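Local coordinates for protein chitinase A (Pteris ryukyuensis, PDB 5YLG) that probably hydrolyses glycosidic bonds in chitin as a family 18 glycosidase, the piece described here being its small LysM domain, at residues I22-S25 with D26-S29; G33-C36 with N37-Q40. All coordinates share one frame; numbering follows the deposited sequence.

The chain runs strand 4-6, helix 13-20, helix 24-29 and strand 44-46, the beta-alpha-alpha-beta order of a LysM domain with its two strands paired antiparallel. Interaction 1 comes first and spans the whole of the short helix 24-29, from its N-cap at S23 to S29. Interaction 2 follows in the loop between that helix and strand 44-46, where 33-36 folds back through a tight turn into 37-40. The two contacts are local and lie in series, neither nesting nor crossing, with centres 13 Å apart. They meet where F27 CE2 lies 4.0 Å from I34 CD1. F27 and the C36-C13 disulfide then join both regions to helix 13-20.

Interaction 1: residues I22-S25 with D26-S29; sequences ISLS and DFES. With ZN (zinc ion), chain H; ZN (zinc ion), chain E.
I22 meets F27 at the start of helix 24-29, the second helix of the LysM fold, with I22 CD1 lying 4.0 Å from F27 CB. The I22 side chain also touches W30 and, on helix 13-20, S17. S23 is the N-cap: with OG between the backbone N and the carbonyl carbon (chi1 61°), this hydroxyl accepts from D26 N at 3.0 Å, an N-H...O angle of 149°. S23 O receives F27 N on a nearly straight path (172°), beginning the i to i+4 ladder. Replacing S23 with an alanine would probably leave D26 N without its capping acceptor and weaken the helix start. Water 1 links S23 N to D26 OD2, and OD2 also binds one zinc ion at 1.9 Å, which probably helps to hold the carboxylate's orientation beside the cap. At L24 the carbonyl accepts from E28 N at 2.9 Å, while CD1 comes obliquely to F27 CD2, 4.0 Å away. The branch carbon CG of L24 lies 3.7 Å from E28 OE2, the two side chains crossing at a slant. S25 O continues the ladder by accepting S29 N, and S29 OG turns back to donate to D26 O. E28, one turn on from L24, runs extended beyond CG and grips a second zinc ion through both oxygens, unevenly, with the longer bond at OE2, 2.5 Å.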
# COMPACT_ATOMS: atom_id res chain seq x y z
N ILE A 22 -3.99 -6.58 -7.29
CA ILE A 22 -5.13 -6.37 -6.37
C ILE A 22 -5.79 -5.05 -6.69
O ILE A 22 -5.20 -4.17 -7.28
CB ILE A 22 -4.72 -6.39 -4.92
CG1 ILE A 22 -3.66 -5.35 -4.59
CG2 ILE A 22 -4.20 -7.78 -4.43
CD1 ILE A 22 -3.24 -5.28 -3.15
N SER A 23 -7.03 -4.89 -6.28
CA SER A 23 -7.68 -3.59 -6.40
C SER A 23 -7.08 -2.64 -5.35
O SER A 23 -6.75 -3.02 -4.25
CB SER A 23 -9.20 -3.64 -6.29
OG SER A 23 -9.61 -4.13 -5.04
N LEU A 24 -7.05 -1.34 -5.68
CA LEU A 24 -6.72 -0.31 -4.68
C LEU A 24 -7.77 -0.23 -3.56
O LEU A 24 -7.41 -0.02 -2.41
CB LEU A 24 -6.48 1.02 -5.37
CG LEU A 24 -6.21 2.21 -4.50
CD1 LEU A 24 -5.00 1.98 -3.58
CD2 LEU A 24 -5.91 3.41 -5.37
N SER A 25 -9.03 -0.50 -3.88
CA SER A 25 -10.03 -0.54 -2.82
C SER A 25 -9.81 -1.73 -1.85
O SER A 25 -9.92 -1.53 -0.65
CB SER A 25 -11.42 -0.54 -3.41
OG SER A 25 -11.49 -1.40 -4.57
N ASP A 26 -9.41 -2.88 -2.35
CA ASP A 26 -9.13 -3.97 -1.46
C ASP A 26 -7.93 -3.60 -0.59
O ASP A 26 -7.92 -3.81 0.64
CB ASP A 26 -8.93 -5.20 -2.24
CG ASP A 26 -10.26 -5.83 -2.69
OD1 ASP A 26 -11.32 -5.33 -2.34
OD2 ASP A 26 -10.24 -6.75 -3.50
N PHE A 27 -6.89 -3.07 -1.20
CA PHE A 27 -5.73 -2.64 -0.45
C PHE A 27 -6.10 -1.66 0.63
O PHE A 27 -5.66 -1.76 1.77
CB PHE A 27 -4.74 -1.95 -1.41
CG PHE A 27 -3.52 -1.39 -0.77
CD1 PHE A 27 -2.40 -2.15 -0.50
CD2 PHE A 27 -3.51 -0.04 -0.48
CE1 PHE A 27 -1.31 -1.55 0.09
CE2 PHE A 27 -2.43 0.54 0.13
CZ PHE A 27 -1.32 -0.26 0.38
N GLU A 28 -6.93 -0.69 0.33
CA GLU A 28 -7.33 0.22 1.32
C GLU A 28 -8.08 -0.44 2.49
O GLU A 28 -7.87 -0.10 3.65
CB GLU A 28 -8.18 1.31 0.71
CG GLU A 28 -7.47 2.27 -0.22
CD GLU A 28 -8.36 3.22 -1.03
OE1 GLU A 28 -9.61 3.09 -1.03
OE2 GLU A 28 -7.75 4.08 -1.67
N SER A 29 -8.91 -1.44 2.16
CA SER A 29 -9.69 -2.14 3.18
C SER A 29 -8.79 -2.90 4.14
O SER A 29 -9.20 -3.17 5.30
CB SER A 29 -10.74 -3.04 2.50
OG SER A 29 -10.20 -4.24 2.23
ZN ZN H . -10.14 4.42 -2.19
ZN ZN E . -11.74 -7.49 -4.34
O HOH W 1 -8.03 -7.42 -4.99

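Interaction 2: residues G33-C36 with N37-Q40; sequences GIDC and NNLQ. With ZN (zinc ion), chain F.
D35 and N38 are joined by a backbone bond, N38 N to D35 O at 3.0 Å, whose donor stands above the carbonyl plane; with C36 and N37 both in the right-handed helical region, N37 at phi/psi -94/5°, the bond closes a type I beta turn. The D35 side chain reinforces it: OD1 accepts from N37 N at 3.2 Å, approached from above the carboxylate plane. This bond, from the side-chain oxygen to the amide two residues on, makes an Asx turn overlaid on the beta turn, in the loop that leads from helix 24-29 to strand 44-46 of the LysM domain. The turn brings two side chains onto one zinc ion, bound by D35 OD2 at 2.1 Å and N37 OD1 at 1.8 Å. Their carboxylate and amide planes are turned 49° apart. Water 2 donates to D35 OD2 and accepts from N38 ND2, so OD2 serves both metal and water, while water 3 spans C36 O and L39 N. C36 itself is tied by its SG to C13 of helix 13-20. Past the turn in sequence, L39 has CG swung to the backbone-N side, anti to its carbonyl carbon, and from there its CD2 branch reaches I34 CD1 at 3.9 Å, the two side chains crossing at a slant.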
# COMPACT_ATOMS: atom_id res chain seq x y z
N GLY A 33 -7.58 3.24 6.84
CA GLY A 33 -7.56 4.69 6.56
C GLY A 33 -6.22 5.29 6.14
O GLY A 33 -5.99 6.51 6.28
N ILE A 34 -5.32 4.43 5.64
CA ILE A 34 -3.99 4.84 5.12
C ILE A 34 -4.12 6.12 4.35
O ILE A 34 -5.12 6.26 3.58
CB ILE A 34 -3.42 3.66 4.22
CG1 ILE A 34 -2.00 3.98 3.78
CG2 ILE A 34 -4.36 3.32 3.05
CD1 ILE A 34 -1.21 2.76 3.24
N ASP A 35 -3.12 7.02 4.43
CA ASP A 35 -3.14 8.21 3.64
C ASP A 35 -2.25 7.99 2.46
O ASP A 35 -1.00 8.18 2.55
CB ASP A 35 -2.76 9.44 4.41
CG ASP A 35 -3.08 10.59 3.67
OD1 ASP A 35 -3.49 10.43 2.49
OD2 ASP A 35 -2.80 11.70 4.17
N CYS A 36 -2.81 7.56 1.33
CA CYS A 36 -2.01 7.29 0.16
C CYS A 36 -1.41 8.50 -0.46
O CYS A 36 -0.44 8.41 -1.22
CB CYS A 36 -2.88 6.58 -0.84
SG CYS A 36 -3.26 4.88 -0.39
N ASN A 37 -1.80 9.73 -0.09
CA ASN A 37 -1.08 10.89 -0.64
C ASN A 37 0.02 11.36 0.26
O ASN A 37 0.65 12.41 0.05
CB ASN A 37 -1.99 12.05 -1.08
CG ASN A 37 -2.65 12.76 0.04
OD1 ASN A 37 -2.39 12.67 1.27
ND2 ASN A 37 -3.57 13.64 -0.37
N ASN A 38 0.29 10.64 1.36
CA ASN A 38 1.27 11.10 2.38
C ASN A 38 2.03 9.87 2.94
O ASN A 38 2.26 9.81 4.11
CB ASN A 38 0.58 11.91 3.52
CG ASN A 38 1.57 12.60 4.40
OD1 ASN A 38 2.58 13.07 3.89
ND2 ASN A 38 1.25 12.72 5.66
N LEU A 39 2.39 8.98 2.02
CA LEU A 39 3.16 7.76 2.41
C LEU A 39 4.56 8.21 2.84
O LEU A 39 5.07 9.14 2.32
CB LEU A 39 3.25 6.79 1.28
CG LEU A 39 1.95 6.16 0.74
CD1 LEU A 39 2.33 5.28 -0.44
CD2 LEU A 39 1.26 5.45 1.89
N GLN A 40 5.08 7.49 3.82
CA GLN A 40 6.44 7.78 4.37
C GLN A 40 7.33 6.62 3.97
O GLN A 40 6.93 5.49 4.04
CB GLN A 40 6.41 7.88 5.89
CG GLN A 40 5.34 8.83 6.49
CD GLN A 40 5.65 10.27 6.15
OE1 GLN A 40 6.77 10.75 6.41
NE2 GLN A 40 4.71 10.94 5.46
ZN ZN F . -3.28 13.17 2.80
O HOH W 2 -1.45 11.88 6.49
O HOH W 3 2.21 9.30 -0.88